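Lipase (Rhizopus niveus, PDB 1LGY) hydrolyses ester bonds of triglycerides and of their partial glycerides, with a strong preference for the outer 1 and 3 positions. Local coordinates at residues K45-G50 and Y66-D71; K74-V79 and Y137-T142. All coordinates share one frame; numbering follows the deposited sequence.

Contact 1: K45-G50 and Y66-D71; sequences KWVPDG and YVLRSD
S70 OG donates a hydrogen bond to D49 OD1, at an OG to OD1 distance of 2.7 Å. The hydroxyl meets the carboxylate on the syn lone pair of OD1, the side that faces the other oxygen. S70 OG also bonds to the side-chain amide of Q73. The second oxygen, D49 OD2, accepts from the backbone N of K72. D49 OD2 also lies 3.2 Å from D71 N. The D49 carboxylate therefore sits over the chain where strand 63-70 ends and turns. Its CG stands between the backbone N and the carbonyl carbon (chi1 82°), which lets the acid reach across to S70.

D49 belongs to a type I beta turn, V47 to G50, closed by G50 N on V47 O at 3.0 Å. The turn follows directly on helix 41-46. Its last residue lies close against the strand: G50 CA makes a CA-H...O contact with R69 O at 3.4 Å, and L68 CD1 packs against the same CA at 4.1 Å.

Next to the polar pair the contact is apolar. V47 and L68 meet tip to tip, V47 CG1 to L68 CD2 at 4.0 Å. The other methyl, V47 CG2, rests on S70 CB at 3.7 Å.

R69 points away from the turn. Its NE makes a weak, bent bond to D71 OD1 as part of a salt bridge, while NH1 is held by Q130. D71 OD1 also bonds to the hydroxyl of Y137, and K51 forms a salt bridge with OD2.

The contact fastens the turn after helix 41-46 to strand 63-70 near one edge of the large sheet. V47 also touches I23 of helix 11-26 and Y77 of strand 75-81, and strand 51-58, the outermost strand on this side of the sheet, flanks strand 63-70.

Contact 2: K74-V79 and Y137-T142; sequences KTIYLV and YKVIVT
The backbone of K74 lies on the ring of Y137. K74 CA stands 3.7 Å from the centroid of the Y137 ring and 8° off the ring normal, a CH-pi contact over the face. The K74 side chain continues across this face, roughly at a right angle to the tyrosine, and K74 CG reaches Y137 CE1 at 3.6 Å. K74 has positive phi and psi. It forms a G1 beta bulge with T75 opposite S70. Y137 CG is anti to its own carbonyl carbon (chi1 -67°), which turns the ring face toward K74. The ring also stacks with H134.

Past this end the two strands run parallel. Five backbone hydrogen bonds alternate between them: K74 O takes K138 N, K138 O takes I76 N, I76 O takes I140 N, I140 O takes L78 N, and L78 O takes T142 N at 2.8 Å. This is part of the central sheet of the alpha/beta-hydrolase fold. Strand 138-144 leads into the turn that bears the nucleophile S145, at a GxSxG nucleophile elbow.

Side chains alternate between the two faces. On one, T75 CG2 lies over the centre of the Y77 ring and touches I140 CG1 at 3.6 Å. Y77 and I140 run side by side, with Y77 CD1 3.8 Å from I140 CB. Further on, V79 CG2 meets T142 CG2 at 3.6 Å. Helix 11-26 covers this face through Y20 and I23, and its K19 bonds to Y77 OH. On the other face L78 CD1 packs alongside V141 CG1 at 3.8 Å. I76 and V139 share L131 of helix 110-133, while L78 and V141 both touch A154 of helix 146-161.

Strands 63-70 and 75-81 follow each other in the chain and are neighbours in the sheet, so the contacts adjoin, their centres about 9 Å apart. Contact 1 is partly buried. It joins a turn to a strand through one side-chain hydrogen bond and a few small apolar contacts. Contact 2 is mostly buried and lies nearer the centre of the chain. It joins two strands by a regular backbone ladder with apolar side chains on both faces. Besides the Y137 hydroxyl, a probable backbone bond between L68 O and Y77 N ties them directly. Contact 1 is away from the annotated sites, whereas 138-144 leads to the catalytic serine.

Contact 1: K45-G50 and Y66-D71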
loop_
_atom_site.group_PDB
_atom_site.type_symbol
_atom_site.label_atom_id
_atom_site.label_comp_id
_atom_site.label_asym_id
_atom_site.label_seq_id
_atom_site.Cartn_x
_atom_site.Cartn_y
_atom_site.Cartn_z
ATOM N N LYS A 45 19.412 1.491 -1.832
ATOM C CA LYS A 45 19.237 2.890 -2.148
ATOM C C LYS A 45 18.334 3.586 -1.169
ATOM O O LYS A 45 18.511 4.790 -0.968
ATOM C CB LYS A 45 18.611 3.099 -3.525
ATOM C CG LYS A 45 18.564 4.567 -3.951
ATOM C CD LYS A 45 17.664 4.943 -5.142
ATOM C CE LYS A 45 17.863 6.473 -5.308
ATOM N NZ LYS A 45 16.961 7.043 -6.289
ATOM N N TRP A 46 17.351 2.894 -0.568
ATOM C CA TRP A 46 16.417 3.587 0.278
ATOM C C TRP A 46 16.554 3.205 1.711
ATOM O O TRP A 46 16.350 4.062 2.559
ATOM C CB TRP A 46 15.033 3.316 -0.222
ATOM C CG TRP A 46 14.792 4.079 -1.506
ATOM C CD1 TRP A 46 14.690 3.414 -2.706
ATOM C CD2 TRP A 46 14.663 5.427 -1.655
ATOM N NE1 TRP A 46 14.497 4.346 -3.614
ATOM C CE2 TRP A 46 14.477 5.542 -3.029
ATOM C CE3 TRP A 46 14.680 6.557 -0.872
ATOM C CZ2 TRP A 46 14.305 6.771 -3.650
ATOM C CZ3 TRP A 46 14.513 7.804 -1.476
ATOM C CH2 TRP A 46 14.323 7.913 -2.856
ATOM N N VAL A 47 16.865 1.940 2.008
ATOM C CA VAL A 47 17.129 1.589 3.385
ATOM C C VAL A 47 18.335 0.691 3.509
ATOM O O VAL A 47 18.244 -0.452 3.913
ATOM C CB VAL A 47 15.748 1.037 4.034
ATOM C CG1 VAL A 47 15.003 0.240 3.031
ATOM C CG2 VAL A 47 15.985 0.289 5.332
ATOM N N PRO A 48 19.559 1.269 3.248
ATOM C CA PRO A 48 20.870 0.593 3.280
ATOM C C PRO A 48 21.217 -0.298 4.474
ATOM O O PRO A 48 21.930 -1.283 4.334
ATOM C CB PRO A 48 21.863 1.709 3.126
ATOM C CG PRO A 48 21.156 2.858 3.798
ATOM C CD PRO A 48 19.818 2.715 3.149
ATOM N N ASP A 49 20.764 -0.009 5.689
ATOM C CA ASP A 49 21.096 -0.876 6.810
ATOM C C ASP A 49 19.977 -1.847 7.158
ATOM O O ASP A 49 19.917 -2.336 8.275
ATOM C CB ASP A 49 21.433 0.006 7.970
ATOM C CG ASP A 49 20.235 0.522 8.734
ATOM O OD1 ASP A 49 19.403 1.207 8.157
ATOM O OD2 ASP A 49 20.130 0.201 9.918
ATOM N N GLY A 50 19.103 -2.215 6.232
ATOM C CA GLY A 50 17.974 -3.040 6.557
ATOM C C GLY A 50 18.343 -4.464 6.864
ATOM O O GLY A 50 19.171 -5.095 6.207
ATOM N N TYR A 66 7.207 -8.814 3.441
ATOM C CA TYR A 66 8.302 -9.008 4.365
ATOM C C TYR A 66 8.347 -8.031 5.509
ATOM O O TYR A 66 7.818 -6.933 5.396
ATOM C CB TYR A 66 9.601 -8.921 3.632
ATOM C CG TYR A 66 9.927 -7.599 2.963
ATOM C CD1 TYR A 66 10.553 -6.573 3.681
ATOM C CD2 TYR A 66 9.657 -7.435 1.605
ATOM C CE1 TYR A 66 10.914 -5.379 3.045
ATOM C CE2 TYR A 66 10.022 -6.243 0.959
ATOM C CZ TYR A 66 10.641 -5.237 1.694
ATOM O OH TYR A 66 10.953 -4.050 1.086
ATOM N N VAL A 67 8.960 -8.363 6.646
ATOM C CA VAL A 67 9.102 -7.384 7.730
ATOM C C VAL A 67 10.578 -6.990 7.675
ATOM O O VAL A 67 11.476 -7.825 7.514
ATOM C CB VAL A 67 8.740 -8.028 9.088
ATOM C CG1 VAL A 67 9.007 -7.030 10.187
ATOM C CG2 VAL A 67 7.247 -8.384 9.149
ATOM N N LEU A 68 10.858 -5.703 7.770
ATOM C CA LEU A 68 12.238 -5.269 7.655
ATOM C C LEU A 68 12.515 -4.302 8.790
ATOM O O LEU A 68 11.626 -3.504 9.049
ATOM C CB LEU A 68 12.363 -4.612 6.296
ATOM C CG LEU A 68 13.680 -3.953 5.925
ATOM C CD1 LEU A 68 14.615 -4.942 5.281
ATOM C CD2 LEU A 68 13.418 -2.854 4.909
ATOM N N ARG A 69 13.614 -4.336 9.546
ATOM C CA ARG A 69 13.913 -3.298 10.540
ATOM C C ARG A 69 15.149 -2.513 10.106
ATOM O O ARG A 69 16.047 -2.981 9.404
ATOM C CB ARG A 69 14.153 -3.935 11.885
ATOM C CG ARG A 69 14.257 -2.963 13.032
ATOM C CD ARG A 69 14.749 -3.719 14.209
ATOM N NE ARG A 69 16.143 -4.065 14.028
ATOM C CZ ARG A 69 16.586 -5.268 14.351
ATOM N NH1 ARG A 69 15.808 -6.204 14.863
ATOM N NH2 ARG A 69 17.825 -5.595 14.065
ATOM N N SER A 70 15.202 -1.235 10.446
ATOM C CA SER A 70 16.293 -0.331 10.068
ATOM C C SER A 70 16.554 0.410 11.353
ATOM O O SER A 70 15.740 1.252 11.760
ATOM C CB SER A 70 15.895 0.713 9.056
ATOM O OG SER A 70 16.856 1.757 8.966
ATOM N N ASP A 71 17.668 0.050 12.008
ATOM C CA ASP A 71 18.011 0.709 13.245
ATOM C C ASP A 71 18.414 2.159 13.067
ATOM O O ASP A 71 18.173 3.010 13.922
ATOM C CB ASP A 71 19.099 -0.082 13.881
ATOM C CG ASP A 71 18.574 -1.415 14.355
ATOM O OD1 ASP A 71 17.472 -1.453 14.877
ATOM O OD2 ASP A 71 19.261 -2.419 14.212
#

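Contact 2: K74-V79 and Y137-T142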
loop_
_atom_site.group_PDB
_atom_site.type_symbol
_atom_site.label_atom_id
_atom_site.label_comp_id
_atom_site.label_asym_id
_atom_site.label_seq_id
_atom_site.Cartn_x
_atom_site.Cartn_y
_atom_site.Cartn_z
ATOM N N LYS A 74 15.100 4.044 12.568
ATOM C CA LYS A 74 14.135 3.644 13.579
ATOM C C LYS A 74 12.754 3.295 13.000
ATOM O O LYS A 74 11.714 3.816 13.398
ATOM C CB LYS A 74 14.054 4.771 14.617
ATOM C CG LYS A 74 15.391 4.831 15.340
ATOM C CD LYS A 74 15.406 5.968 16.326
ATOM C CE LYS A 74 16.810 6.052 16.915
ATOM N NZ LYS A 74 16.971 5.125 18.029
ATOM N N THR A 75 12.747 2.408 12.011
ATOM C CA THR A 75 11.520 2.020 11.359
ATOM C C THR A 75 11.536 0.532 11.131
ATOM O O THR A 75 12.565 -0.081 10.891
ATOM C CB THR A 75 11.374 2.722 10.012
ATOM O OG1 THR A 75 11.608 4.109 10.194
ATOM C CG2 THR A 75 9.969 2.586 9.477
ATOM N N ILE A 76 10.337 0.003 11.283
ATOM C CA ILE A 76 9.985 -1.364 11.022
ATOM C C ILE A 76 9.027 -1.198 9.870
ATOM O O ILE A 76 7.982 -0.567 10.019
ATOM C CB ILE A 76 9.214 -1.992 12.160
ATOM C CG1 ILE A 76 10.011 -1.913 13.411
ATOM C CG2 ILE A 76 8.933 -3.456 11.829
ATOM C CD1 ILE A 76 9.036 -1.961 14.565
ATOM N N TYR A 77 9.416 -1.756 8.729
ATOM C CA TYR A 77 8.662 -1.671 7.492
ATOM C C TYR A 77 7.863 -2.928 7.271
ATOM O O TYR A 77 8.432 -3.989 7.478
ATOM C CB TYR A 77 9.601 -1.512 6.301
ATOM C CG TYR A 77 10.286 -0.154 6.186
ATOM C CD1 TYR A 77 9.596 0.914 5.611
ATOM C CD2 TYR A 77 11.590 0.029 6.631
ATOM C CE1 TYR A 77 10.192 2.159 5.482
ATOM C CE2 TYR A 77 12.201 1.277 6.494
ATOM C CZ TYR A 77 11.491 2.322 5.924
ATOM O OH TYR A 77 12.070 3.556 5.801
ATOM N N LEU A 78 6.598 -2.875 6.851
ATOM C CA LEU A 78 5.846 -4.074 6.546
ATOM C C LEU A 78 5.551 -3.850 5.063
ATOM O O LEU A 78 4.969 -2.812 4.733
ATOM C CB LEU A 78 4.578 -4.084 7.278
ATOM C CG LEU A 78 3.854 -5.331 7.773
ATOM C CD1 LEU A 78 2.418 -4.872 8.015
ATOM C CD2 LEU A 78 3.924 -6.520 6.825
ATOM N N VAL A 79 5.963 -4.743 4.132
ATOM C CA VAL A 79 5.822 -4.444 2.706
ATOM C C VAL A 79 5.085 -5.572 2.062
ATOM O O VAL A 79 5.415 -6.720 2.310
ATOM C CB VAL A 79 7.238 -4.276 2.073
ATOM C CG1 VAL A 79 7.200 -4.131 0.558
ATOM C CG2 VAL A 79 7.867 -3.018 2.666
ATOM N N TYR A 137 10.570 2.776 17.844
ATOM C CA TYR A 137 10.474 2.737 16.396
ATOM C C TYR A 137 9.044 2.793 15.896
ATOM O O TYR A 137 8.101 2.386 16.584
ATOM C CB TYR A 137 11.101 1.478 15.913
ATOM C CG TYR A 137 12.599 1.302 16.075
ATOM C CD1 TYR A 137 13.351 2.030 16.996
ATOM C CD2 TYR A 137 13.216 0.326 15.276
ATOM C CE1 TYR A 137 14.708 1.787 17.123
ATOM C CE2 TYR A 137 14.578 0.078 15.395
ATOM C CZ TYR A 137 15.317 0.819 16.314
ATOM O OH TYR A 137 16.694 0.658 16.355
ATOM N N LYS A 138 8.928 3.311 14.677
ATOM C CA LYS A 138 7.659 3.446 13.995
ATOM C C LYS A 138 7.488 2.368 12.921
ATOM O O LYS A 138 8.453 1.874 12.351
ATOM C CB LYS A 138 7.504 4.813 13.297
ATOM C CG LYS A 138 8.639 5.831 13.455
ATOM C CD LYS A 138 8.468 7.000 12.476
ATOM C CE LYS A 138 7.311 7.885 12.989
ATOM N NZ LYS A 138 7.596 8.586 14.246
ATOM N N VAL A 139 6.236 2.046 12.586
ATOM C CA VAL A 139 5.914 1.029 11.612
ATOM C C VAL A 139 5.424 1.682 10.340
ATOM O O VAL A 139 4.434 2.410 10.332
ATOM C CB VAL A 139 4.840 0.118 12.153
ATOM C CG1 VAL A 139 4.780 -1.118 11.259
ATOM C CG2 VAL A 139 5.126 -0.285 13.579
ATOM N N ILE A 140 6.123 1.549 9.234
ATOM C CA ILE A 140 5.553 2.043 7.976
ATOM C C ILE A 140 5.012 0.886 7.181
ATOM O O ILE A 140 5.773 -0.030 6.996
ATOM C CB ILE A 140 6.619 2.758 7.203
ATOM C CG1 ILE A 140 6.938 3.977 8.094
ATOM C CG2 ILE A 140 6.221 3.036 5.781
ATOM C CD1 ILE A 140 7.847 5.102 7.607
ATOM N N VAL A 141 3.768 0.847 6.683
ATOM C CA VAL A 141 3.245 -0.295 5.911
ATOM C C VAL A 141 3.178 0.135 4.475
ATOM O O VAL A 141 2.737 1.252 4.214
ATOM C CB VAL A 141 1.841 -0.687 6.357
ATOM C CG1 VAL A 141 1.467 -1.989 5.685
ATOM C CG2 VAL A 141 1.792 -0.821 7.898
ATOM N N THR A 142 3.582 -0.677 3.520
ATOM C CA THR A 142 3.547 -0.189 2.158
ATOM C C THR A 142 3.408 -1.260 1.102
ATOM O O THR A 142 3.654 -2.434 1.363
ATOM C CB THR A 142 4.823 0.658 1.937
ATOM O OG1 THR A 142 4.488 1.493 0.847
ATOM C CG2 THR A 142 6.067 -0.082 1.579
#